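Local atomic coordinates of protein HRI1 (Saccharomyces cerevisiae, PDB entry 3RBY), a protein that is of unknown function and not essential, and that interacts with HRR25 and may interact with SEC72. Residues F49-A54 / L209-E214; N18-T23 / R37-P42; N69-Q74 / T99-D104; G106-T111 / W130-P135. All blocks are in the same frame, centred on the assembly; numbering follows the deposited sequence.

Contact 1 (F49-A54 / L209-E214); sequences FPFEWA and LSYGKE
One tyrosine ring takes the edges of two phenylalanines on the same face: F49 and F51, two positions apart, both point rim-first at Y211. For F51 the interaction is a T-shaped (edge-to-face) one, with ring planes at 82°. Its CE1 meets Y211 CG at 3.6 Å, toward the rim rather than the middle of the ring, and its CZ lies 3.7 Å from Y211 CB. F49 makes an offset version at 83°, its CD1 standing 3.8 Å from Y211 CZ. The backbone explains the convergence: P50 is the centre of an inverse gamma turn, closed by F51 N to F49 O at 2.7 Å, and this sharp reversal also lets CD1 of F51 lie over a face of F49. P50 fills in beside them, its CD 3.5 Å from Y211 CE2. L209 meets F51 tip to tip, CD1 to CE2 at 3.9 Å. The cluster joins the loop and corner leading into strand 51-57, in the ten-strand sheet, to strand 205-211 bordering the seven-strand sheet. Between the two segments the evidence is entirely of carbon-rich packing and ring electrostatics; the tyrosine hydroxyl instead bonds S48 O, which pins the far end of the ring against the chain just before F49.

Contact 2 (N18-T23 / R37-P42); sequences NERTFT and RPFVKP
R20 O is held by two donors: V40 N at 2.9 Å, with a nearly straight N-H (163°), and a water that donates to it. The same water accepts from K41 N, so it links the two segments alongside the direct bond. F39 CA adds a CA-H...O contact to this oxygen. Two residues on, F22 N donates to P38 O at 2.9 Å, nearly along the C=O axis. These bonds frame a single beta bridge, T21 with F39, by which the loop between strands 4-12 and 24-27 is laid against the end of strand 33-38. Beyond it the R20 side chain turns back over the F39 ring: chi3 of 53° folds NE back out of the extended line, and the guanidinium stacks at 26° to the ring, centres 4.5 Å apart. NH2 comes closest, 3.2 Å from F39 CE2. NH1 makes a weak bond at the guanidinium edge to K41 O, but its stronger partner is E46, in a salt bridge. On the other side of the bridge, T23 OG1 donates to T21 OG1 at 2.7 Å, while T21 N reaches the anti lone pair of E19 OE2. T23 also lies against the aliphatic part of R37, with CG2 3.7 Å from R37 CG; the R37 charge is met by E128. F22 and V40, whose CB and CG2 are 4.1 Å apart, both also pack on N146 of the second subunit.

Contact 3 (N69-Q74 / T99-D104); sequences NGVVTQ and TWKNWD
The W100 indole has the amide of Q74 over one face, with NE2 3.3 Å above the plane and offset toward the rim, and V72 O in plane at its edge. The amide is tilted 37° from the ring; Q74 NE2 and W100 NE1 are both donors, so their approach is packing. The carboxylate of E110 lies over the opposite face, on the side where W130 stacks, and NE1 bonds T98 OG1. An alanine here would probably leave T98 OG1 without its indole partner, open a gap between the Q74 amide and E110, and take away the stack on W130. Strands 71-76 and 96-102 are antiparallel neighbours in the ten-strand sheet; the axes of 71-74 and 99-102 pass 4.7 Å apart, with directions at 154°. V72 and W100 form the hydrogen-bonded pair, W100 N to V72 O at 2.7 Å and V72 N to W100 O at 2.9 Å. V71 with K101 and T73 with T99 are the non-hydrogen-bonded pairs, their side chains on the other face. There V71 CG1 meets T99 CG2 at 3.9 Å and CG2 lies beside K101 CG. Beyond V71 and K101, G70 O accepts from N102 N at 3.0 Å.

Contact 4 (G106-T111 / W130-P135); sequences GCVEET and WQPVDP
The first torsions of E110 and W130 send off their CG atoms: that of E110 is anti to its backbone N (chi1 172°), that of W130 lies beside its own N, anti to the carbonyl carbon (chi1 -63°). The extended E110 chain beyond CG and the turn of the indole (chi2 91°) then bring OE1 and NE1 together. The two side chains point the same way, and W130 NE1 donates to E110 OE1 at 2.8 Å. The oxygen offers its anti lone pair and stands slightly out of the indole plane. E110 CB follows the same rim, 3.6 Å from W130 NE1. E128 OE1 also lies close to E110 OE1; this pairing of like charges might raise the proton affinity of one of them, although R37, salt-bridged to E128, probably offsets part of it. The strands are the two arms of the beta hairpin 108-114/124-132. V108 and W130 are its antiparallel hydrogen-bonded pair here, with V108 N to W130 O and W130 N to V108 O both at 2.9 Å, and V108 O also lies in plane at the indole edge. An alanine in place of W130 would probably leave E110 OE1 without its N-H donor and strip W100 of its stacking partner. Toward the open end of the hairpin the chain before V108 packs on Q131 and P132. C107 SG lies 3.3 Å from Q131 OE1, and the amide of Q131 is held by its NE2 donating to P132 O at 2.9 Å. G106 O rests against the proline ring, 3.1 Å from P132 CG.

In the fold
All four contacts reach the ten-strand antiparallel sheet of this beta-barrel protein, and they fall into two pairs. Contacts 1 and 2, centres about 12 Å apart, meet through neighbouring strands 33-38 and 51-57; contacts 3 and 4, centres about 10 Å apart, through strands 96-102 and 108-114. The centres of contacts 1 and 3 are about 30 Å apart, on opposite sides of the chain's centre. Contacts 2, 3 and 4 close in that order along the chain, the last two within the span between the segments of contact 1. Contact 1 is the one whose own segments span both sheets; F22 of contact 2 also meets R196 of the seven-strand sheet. Contacts 2, 3 and 4 touch the second subunit.

Contact 1 (F49-A54 / L209-E214)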
# COMPACT_ATOMS: atom_id res chain seq x y z
N PHE A 49 -3.63 26.55 -0.50
CA PHE A 49 -4.61 25.48 -0.73
C PHE A 49 -3.90 24.14 -0.89
O PHE A 49 -3.70 23.67 -2.02
CB PHE A 49 -5.41 25.77 -2.00
CG PHE A 49 -6.57 24.85 -2.21
CD1 PHE A 49 -7.62 24.83 -1.31
CD2 PHE A 49 -6.61 24.00 -3.32
CE1 PHE A 49 -8.69 23.98 -1.49
CE2 PHE A 49 -7.69 23.15 -3.52
CZ PHE A 49 -8.73 23.14 -2.60
N PRO A 50 -3.49 23.57 0.24
CA PRO A 50 -2.64 22.37 0.27
C PRO A 50 -3.38 21.10 -0.11
O PRO A 50 -3.38 20.13 0.65
CB PRO A 50 -2.20 22.30 1.74
CG PRO A 50 -3.31 22.96 2.49
CD PRO A 50 -3.82 24.06 1.59
N PHE A 51 -4.00 21.11 -1.28
CA PHE A 51 -4.67 19.93 -1.80
C PHE A 51 -4.44 19.81 -3.29
O PHE A 51 -4.52 20.82 -4.01
CB PHE A 51 -6.18 20.04 -1.59
CG PHE A 51 -6.58 20.22 -0.15
CD1 PHE A 51 -6.77 21.49 0.38
CD2 PHE A 51 -6.77 19.11 0.66
CE1 PHE A 51 -7.14 21.64 1.71
CE2 PHE A 51 -7.14 19.26 1.98
CZ PHE A 51 -7.33 20.53 2.51
N GLU A 52 -4.19 18.60 -3.76
CA GLU A 52 -4.04 18.34 -5.18
C GLU A 52 -5.45 18.44 -5.76
O GLU A 52 -5.64 18.90 -6.88
CB GLU A 52 -3.30 17.03 -5.41
CG GLU A 52 -3.54 16.41 -6.78
CD GLU A 52 -2.93 15.02 -6.90
OE1 GLU A 52 -3.69 14.04 -6.83
OE2 GLU A 52 -1.70 14.92 -7.08
N TRP A 53 -6.43 17.99 -4.97
CA TRP A 53 -7.83 18.02 -5.38
C TRP A 53 -8.72 17.50 -4.26
O TRP A 53 -8.24 16.97 -3.26
CB TRP A 53 -7.95 17.12 -6.62
CG TRP A 53 -9.28 17.24 -7.31
CD1 TRP A 53 -10.09 18.34 -7.35
CD2 TRP A 53 -9.95 16.22 -8.05
NE1 TRP A 53 -11.22 18.07 -8.08
CE2 TRP A 53 -11.16 16.77 -8.52
CE3 TRP A 53 -9.65 14.89 -8.37
CZ2 TRP A 53 -12.07 16.04 -9.28
CZ3 TRP A 53 -10.55 14.17 -9.13
CH2 TRP A 53 -11.75 14.75 -9.58
N ALA A 54 -10.03 17.65 -4.44
CA ALA A 54 -11.00 17.19 -3.45
C ALA A 54 -12.39 17.13 -4.07
O ALA A 54 -12.79 18.03 -4.81
CB ALA A 54 -11.00 18.10 -2.23
N LEU A 209 -6.05 16.76 9.74
CA LEU A 209 -6.11 17.82 8.76
C LEU A 209 -7.35 18.65 9.04
O LEU A 209 -8.38 18.13 9.50
CB LEU A 209 -6.11 17.20 7.37
CG LEU A 209 -6.66 17.89 6.13
CD1 LEU A 209 -6.56 16.88 5.00
CD2 LEU A 209 -8.11 18.31 6.31
N SER A 210 -7.23 19.96 8.82
CA SER A 210 -8.29 20.91 9.12
C SER A 210 -8.04 22.19 8.36
O SER A 210 -7.11 22.95 8.66
CB SER A 210 -8.35 21.19 10.63
OG SER A 210 -9.21 22.27 10.91
N TYR A 211 -8.87 22.44 7.35
CA TYR A 211 -8.70 23.56 6.46
C TYR A 211 -9.96 24.40 6.42
O TYR A 211 -11.06 23.87 6.20
CB TYR A 211 -8.37 23.06 5.06
CG TYR A 211 -8.15 24.18 4.07
CD1 TYR A 211 -9.22 24.77 3.43
CD2 TYR A 211 -6.87 24.66 3.79
CE1 TYR A 211 -9.04 25.79 2.52
CE2 TYR A 211 -6.67 25.69 2.88
CZ TYR A 211 -7.77 26.26 2.25
OH TYR A 211 -7.59 27.28 1.33
N GLY A 212 -9.82 25.71 6.64
CA GLY A 212 -10.95 26.62 6.51
C GLY A 212 -11.35 27.22 7.84
O GLY A 212 -11.01 26.70 8.92
N LYS A 213 -12.08 28.33 7.80
CA LYS A 213 -12.36 29.05 9.03
C LYS A 213 -13.70 28.67 9.68
O LYS A 213 -13.96 29.07 10.83
CB LYS A 213 -12.24 30.56 8.81
CG LYS A 213 -12.80 31.05 7.49
CD LYS A 213 -13.18 32.52 7.61
CE LYS A 213 -13.40 33.14 6.25
NZ LYS A 213 -13.37 34.62 6.38
N GLU A 214 -14.52 27.89 8.99
CA GLU A 214 -15.82 27.48 9.54
C GLU A 214 -15.88 26.02 10.01
O GLU A 214 -16.97 25.46 10.24
CB GLU A 214 -16.92 27.77 8.53
CG GLU A 214 -16.84 29.15 7.94
CD GLU A 214 -18.15 29.60 7.33
OE1 GLU A 214 -19.13 29.84 8.08
OE2 GLU A 214 -18.20 29.69 6.10

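Contact 2 (N18-T23 / R37-P42)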
# COMPACT_ATOMS: atom_id res chain seq x y z
N ASN A 18 3.64 8.83 -9.66
CA ASN A 18 4.16 9.49 -8.46
C ASN A 18 3.03 9.52 -7.45
O ASN A 18 1.90 9.15 -7.76
CB ASN A 18 4.59 10.93 -8.79
CG ASN A 18 5.42 11.57 -7.68
OD1 ASN A 18 5.70 12.77 -7.72
ND2 ASN A 18 5.83 10.77 -6.69
N GLU A 19 3.32 9.95 -6.23
CA GLU A 19 2.25 10.13 -5.26
C GLU A 19 2.62 11.28 -4.33
O GLU A 19 3.39 11.10 -3.39
CB GLU A 19 1.97 8.83 -4.46
CG GLU A 19 0.87 8.96 -3.41
CD GLU A 19 -0.43 9.48 -4.01
OE1 GLU A 19 -1.20 8.66 -4.56
OE2 GLU A 19 -0.67 10.71 -3.95
N ARG A 20 2.06 12.47 -4.61
CA ARG A 20 2.39 13.67 -3.83
C ARG A 20 1.42 13.93 -2.68
O ARG A 20 1.58 14.90 -1.92
CB ARG A 20 2.48 14.92 -4.75
CG ARG A 20 3.62 14.87 -5.80
CD ARG A 20 4.00 16.27 -6.36
NE ARG A 20 4.30 17.21 -5.27
CZ ARG A 20 3.63 18.34 -5.04
NH1 ARG A 20 3.95 19.11 -4.00
NH2 ARG A 20 2.65 18.70 -5.86
N THR A 21 0.42 13.06 -2.52
CA THR A 21 -0.65 13.31 -1.55
C THR A 21 -0.76 12.23 -0.48
O THR A 21 -0.21 11.13 -0.64
CB THR A 21 -2.02 13.31 -2.24
OG1 THR A 21 -2.36 11.97 -2.61
CG2 THR A 21 -2.00 14.17 -3.50
N PHE A 22 -1.59 12.50 0.53
CA PHE A 22 -2.02 11.51 1.50
C PHE A 22 -3.53 11.34 1.29
O PHE A 22 -4.33 11.71 2.16
CB PHE A 22 -1.72 11.97 2.92
CG PHE A 22 -2.21 11.03 3.98
CD1 PHE A 22 -2.28 11.43 5.31
CD2 PHE A 22 -2.61 9.75 3.66
CE1 PHE A 22 -2.73 10.57 6.29
CE2 PHE A 22 -3.07 8.88 4.63
CZ PHE A 22 -3.13 9.29 5.95
N THR A 23 -3.91 10.79 0.14
CA THR A 23 -5.29 10.69 -0.27
C THR A 23 -6.01 9.48 0.35
O THR A 23 -5.52 8.34 0.32
CB THR A 23 -5.38 10.59 -1.80
OG1 THR A 23 -5.00 11.85 -2.36
CG2 THR A 23 -6.82 10.24 -2.25
N ARG A 37 -7.46 15.06 -0.84
CA ARG A 37 -6.12 14.77 -1.40
C ARG A 37 -5.05 15.79 -1.00
O ARG A 37 -4.40 16.40 -1.85
CB ARG A 37 -6.23 14.61 -2.93
CG ARG A 37 -7.43 13.69 -3.32
CD ARG A 37 -7.41 13.14 -4.75
NE ARG A 37 -8.41 12.09 -4.89
CZ ARG A 37 -8.61 11.33 -5.97
NH1 ARG A 37 -7.88 11.51 -7.06
NH2 ARG A 37 -9.54 10.38 -5.94
N PRO A 38 -4.85 15.96 0.32
CA PRO A 38 -3.87 16.95 0.81
C PRO A 38 -2.47 16.57 0.35
O PRO A 38 -2.14 15.38 0.38
CB PRO A 38 -3.98 16.82 2.33
CG PRO A 38 -4.43 15.40 2.55
CD PRO A 38 -5.31 15.05 1.38
N PHE A 39 -1.67 17.53 -0.09
CA PHE A 39 -0.25 17.26 -0.38
C PHE A 39 0.49 16.88 0.90
O PHE A 39 0.13 17.36 1.99
CB PHE A 39 0.43 18.50 -0.95
CG PHE A 39 -0.06 18.90 -2.30
CD1 PHE A 39 -0.72 20.10 -2.48
CD2 PHE A 39 0.13 18.06 -3.39
CE1 PHE A 39 -1.17 20.46 -3.75
CE2 PHE A 39 -0.31 18.40 -4.65
CZ PHE A 39 -0.96 19.60 -4.84
N VAL A 40 1.52 16.05 0.78
CA VAL A 40 2.34 15.69 1.94
C VAL A 40 3.39 16.76 2.19
O VAL A 40 3.61 17.19 3.34
CB VAL A 40 3.04 14.34 1.76
CG1 VAL A 40 3.97 14.08 2.94
CG2 VAL A 40 2.01 13.21 1.63
N LYS A 41 4.04 17.18 1.10
CA LYS A 41 5.04 18.24 1.13
C LYS A 41 4.67 19.37 0.15
O LYS A 41 5.25 19.49 -0.94
CB LYS A 41 6.43 17.68 0.83
CG LYS A 41 6.94 16.73 1.91
CD LYS A 41 8.37 16.27 1.61
CE LYS A 41 8.53 14.77 1.89
NZ LYS A 41 9.81 14.22 1.36
N PRO A 42 3.72 20.20 0.56
CA PRO A 42 3.26 21.31 -0.28
C PRO A 42 4.31 22.41 -0.38
O PRO A 42 5.00 22.70 0.59
CB PRO A 42 2.04 21.83 0.47
CG PRO A 42 2.30 21.48 1.89
CD PRO A 42 3.03 20.17 1.86
O HOH W 1 4.02 16.55 -1.44

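Contact 3 (N69-Q74 / T99-D104)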
# COMPACT_ATOMS: atom_id res chain seq x y z
N ASN A 69 -16.27 -9.73 -12.77
CA ASN A 69 -14.93 -10.33 -12.78
C ASN A 69 -13.87 -9.50 -12.06
O ASN A 69 -12.68 -9.69 -12.27
CB ASN A 69 -14.48 -10.64 -14.21
CG ASN A 69 -14.84 -9.53 -15.19
OD1 ASN A 69 -15.91 -8.93 -15.12
ND2 ASN A 69 -13.93 -9.26 -16.12
N GLY A 70 -14.32 -8.59 -11.19
CA GLY A 70 -13.44 -7.64 -10.53
C GLY A 70 -13.48 -6.30 -11.24
O GLY A 70 -12.93 -5.30 -10.74
N VAL A 71 -14.13 -6.29 -12.40
CA VAL A 71 -14.33 -5.06 -13.17
C VAL A 71 -15.67 -4.39 -12.80
O VAL A 71 -16.74 -4.99 -12.95
CB VAL A 71 -14.30 -5.35 -14.68
CG1 VAL A 71 -14.26 -4.04 -15.47
CG2 VAL A 71 -13.10 -6.20 -15.01
N VAL A 72 -15.59 -3.16 -12.29
CA VAL A 72 -16.78 -2.36 -12.08
C VAL A 72 -16.57 -0.96 -12.64
O VAL A 72 -15.45 -0.45 -12.71
CB VAL A 72 -17.24 -2.35 -10.59
CG1 VAL A 72 -16.44 -3.35 -9.77
CG2 VAL A 72 -17.17 -0.95 -9.99
N THR A 73 -17.66 -0.34 -13.09
CA THR A 73 -17.59 0.96 -13.71
C THR A 73 -18.20 1.98 -12.79
O THR A 73 -19.18 1.71 -12.09
CB THR A 73 -18.35 1.01 -15.05
OG1 THR A 73 -19.71 0.58 -14.85
CG2 THR A 73 -17.67 0.10 -16.08
N GLN A 74 -17.63 3.17 -12.77
CA GLN A 74 -18.19 4.20 -11.94
C GLN A 74 -18.20 5.48 -12.74
O GLN A 74 -17.16 5.95 -13.22
CB GLN A 74 -17.38 4.34 -10.64
CG GLN A 74 -17.36 3.06 -9.81
CD GLN A 74 -16.95 3.33 -8.36
OE1 GLN A 74 -17.54 4.16 -7.68
NE2 GLN A 74 -15.90 2.63 -7.90
N THR A 99 -13.14 3.07 -14.68
CA THR A 99 -13.19 1.63 -14.59
C THR A 99 -12.30 1.17 -13.45
O THR A 99 -11.17 1.65 -13.31
CB THR A 99 -12.71 0.98 -15.90
OG1 THR A 99 -13.57 1.37 -16.98
CG2 THR A 99 -12.71 -0.53 -15.79
N TRP A 100 -12.80 0.22 -12.66
CA TRP A 100 -12.10 -0.28 -11.49
C TRP A 100 -11.87 -1.78 -11.59
O TRP A 100 -12.79 -2.55 -11.82
CB TRP A 100 -12.92 0.04 -10.24
CG TRP A 100 -13.09 1.52 -10.05
CD1 TRP A 100 -13.84 2.37 -10.82
CD2 TRP A 100 -12.49 2.32 -9.02
NE1 TRP A 100 -13.75 3.65 -10.33
CE2 TRP A 100 -12.92 3.66 -9.23
CE3 TRP A 100 -11.64 2.05 -7.94
CZ2 TRP A 100 -12.52 4.71 -8.40
CZ3 TRP A 100 -11.24 3.11 -7.12
CH2 TRP A 100 -11.69 4.42 -7.35
N LYS A 101 -10.63 -2.20 -11.40
CA LYS A 101 -10.27 -3.60 -11.56
C LYS A 101 -9.52 -4.11 -10.33
O LYS A 101 -8.42 -3.63 -10.04
CB LYS A 101 -9.39 -3.79 -12.81
CG LYS A 101 -10.06 -3.50 -14.17
CD LYS A 101 -9.02 -2.96 -15.19
CE LYS A 101 -9.21 -3.53 -16.61
NZ LYS A 101 -8.58 -4.89 -16.78
N ASN A 102 -10.13 -5.06 -9.61
CA ASN A 102 -9.48 -5.71 -8.47
C ASN A 102 -8.27 -6.54 -8.91
O ASN A 102 -8.36 -7.30 -9.89
CB ASN A 102 -10.46 -6.64 -7.73
CG ASN A 102 -11.55 -5.87 -6.99
OD1 ASN A 102 -11.34 -4.75 -6.51
ND2 ASN A 102 -12.73 -6.48 -6.90
N TRP A 103 -7.14 -6.41 -8.21
CA TRP A 103 -6.00 -7.30 -8.46
C TRP A 103 -5.95 -8.41 -7.43
O TRP A 103 -6.56 -8.29 -6.36
CB TRP A 103 -4.69 -6.53 -8.41
CG TRP A 103 -4.50 -5.61 -9.54
CD1 TRP A 103 -5.35 -5.42 -10.59
CD2 TRP A 103 -3.40 -4.71 -9.75
NE1 TRP A 103 -4.84 -4.47 -11.45
CE2 TRP A 103 -3.64 -4.02 -10.96
CE3 TRP A 103 -2.23 -4.43 -9.04
CZ2 TRP A 103 -2.76 -3.06 -11.46
CZ3 TRP A 103 -1.35 -3.48 -9.55
CH2 TRP A 103 -1.62 -2.80 -10.75
N ASP A 104 -5.22 -9.48 -7.73
CA ASP A 104 -5.05 -10.56 -6.77
C ASP A 104 -4.46 -10.05 -5.44
O ASP A 104 -4.71 -10.62 -4.38
CB ASP A 104 -4.14 -11.65 -7.34
CG ASP A 104 -4.74 -12.35 -8.56
OD1 ASP A 104 -3.97 -13.05 -9.25
OD2 ASP A 104 -5.95 -12.20 -8.82

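Contact 4 (G106-T111 / W130-P135)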
# COMPACT_ATOMS: atom_id res chain seq x y z
N GLY A 106 -5.26 -7.60 -3.83
CA GLY A 106 -6.30 -6.98 -3.02
C GLY A 106 -6.32 -5.46 -3.14
O GLY A 106 -7.17 -4.80 -2.53
N CYS A 107 -5.38 -4.91 -3.90
CA CYS A 107 -5.45 -3.51 -4.34
C CYS A 107 -6.38 -3.40 -5.54
O CYS A 107 -6.81 -4.41 -6.10
CB CYS A 107 -4.07 -2.98 -4.74
SG CYS A 107 -3.04 -2.61 -3.32
N VAL A 108 -6.64 -2.16 -5.96
CA VAL A 108 -7.64 -1.88 -6.98
C VAL A 108 -7.13 -0.83 -7.96
O VAL A 108 -6.82 0.31 -7.56
CB VAL A 108 -8.96 -1.37 -6.38
CG1 VAL A 108 -10.04 -1.22 -7.47
CG2 VAL A 108 -9.45 -2.28 -5.26
N GLU A 109 -7.05 -1.21 -9.23
CA GLU A 109 -6.61 -0.26 -10.26
C GLU A 109 -7.80 0.55 -10.79
O GLU A 109 -8.75 -0.03 -11.35
CB GLU A 109 -5.93 -1.00 -11.42
CG GLU A 109 -5.58 -0.08 -12.61
CD GLU A 109 -5.18 -0.85 -13.86
OE1 GLU A 109 -3.98 -0.81 -14.21
OE2 GLU A 109 -6.06 -1.48 -14.49
N GLU A 110 -7.75 1.87 -10.62
CA GLU A 110 -8.74 2.75 -11.24
C GLU A 110 -8.14 3.37 -12.51
O GLU A 110 -7.05 3.94 -12.48
CB GLU A 110 -9.17 3.88 -10.29
CG GLU A 110 -10.04 4.94 -10.96
CD GLU A 110 -10.12 6.23 -10.16
OE1 GLU A 110 -9.47 6.34 -9.09
OE2 GLU A 110 -10.84 7.16 -10.60
N THR A 111 -8.87 3.27 -13.62
CA THR A 111 -8.42 3.87 -14.87
C THR A 111 -9.53 4.71 -15.50
O THR A 111 -10.71 4.53 -15.16
CB THR A 111 -7.98 2.82 -15.90
OG1 THR A 111 -9.07 1.91 -16.14
CG2 THR A 111 -6.78 2.06 -15.38
N TRP A 130 -5.15 1.88 -5.75
CA TRP A 130 -5.80 2.05 -4.45
C TRP A 130 -5.59 0.87 -3.52
O TRP A 130 -5.75 -0.29 -3.92
CB TRP A 130 -7.31 2.29 -4.60
CG TRP A 130 -7.63 3.53 -5.34
CD1 TRP A 130 -7.82 3.66 -6.68
CD2 TRP A 130 -7.77 4.85 -4.78
NE1 TRP A 130 -8.09 4.98 -7.00
CE2 TRP A 130 -8.05 5.73 -5.85
CE3 TRP A 130 -7.68 5.37 -3.48
CZ2 TRP A 130 -8.26 7.10 -5.66
CZ3 TRP A 130 -7.88 6.72 -3.30
CH2 TRP A 130 -8.17 7.57 -4.38
N GLN A 131 -5.29 1.21 -2.27
CA GLN A 131 -5.13 0.24 -1.21
C GLN A 131 -6.32 0.27 -0.24
O GLN A 131 -6.51 1.25 0.48
CB GLN A 131 -3.84 0.51 -0.44
CG GLN A 131 -3.68 -0.42 0.75
CD GLN A 131 -3.40 -1.85 0.32
OE1 GLN A 131 -2.31 -2.15 -0.18
NE2 GLN A 131 -4.40 -2.74 0.49
N PRO A 132 -7.14 -0.79 -0.24
CA PRO A 132 -8.19 -0.89 0.78
C PRO A 132 -7.52 -1.07 2.13
O PRO A 132 -6.56 -1.85 2.28
CB PRO A 132 -8.95 -2.17 0.40
CG PRO A 132 -8.58 -2.42 -1.06
CD PRO A 132 -7.18 -1.90 -1.21
N VAL A 133 -8.07 -0.38 3.11
CA VAL A 133 -7.47 -0.30 4.43
C VAL A 133 -8.57 -0.59 5.47
O VAL A 133 -9.77 -0.51 5.15
CB VAL A 133 -6.77 1.09 4.53
CG1 VAL A 133 -7.43 2.02 5.53
CG2 VAL A 133 -5.27 0.94 4.78
N ASP A 134 -8.20 -0.96 6.69
CA ASP A 134 -9.19 -1.39 7.68
C ASP A 134 -9.58 -0.20 8.55
O ASP A 134 -8.80 0.25 9.40
CB ASP A 134 -8.63 -2.52 8.56
CG ASP A 134 -9.60 -2.94 9.66
OD1 ASP A 134 -10.55 -2.18 9.96
OD2 ASP A 134 -9.41 -4.03 10.25
N PRO A 135 -10.81 0.31 8.33
CA PRO A 135 -11.26 1.57 8.94
C PRO A 135 -11.44 1.48 10.44
O PRO A 135 -11.56 2.50 11.11
CB PRO A 135 -12.61 1.84 8.26
CG PRO A 135 -13.04 0.53 7.71
CD PRO A 135 -11.77 -0.20 7.35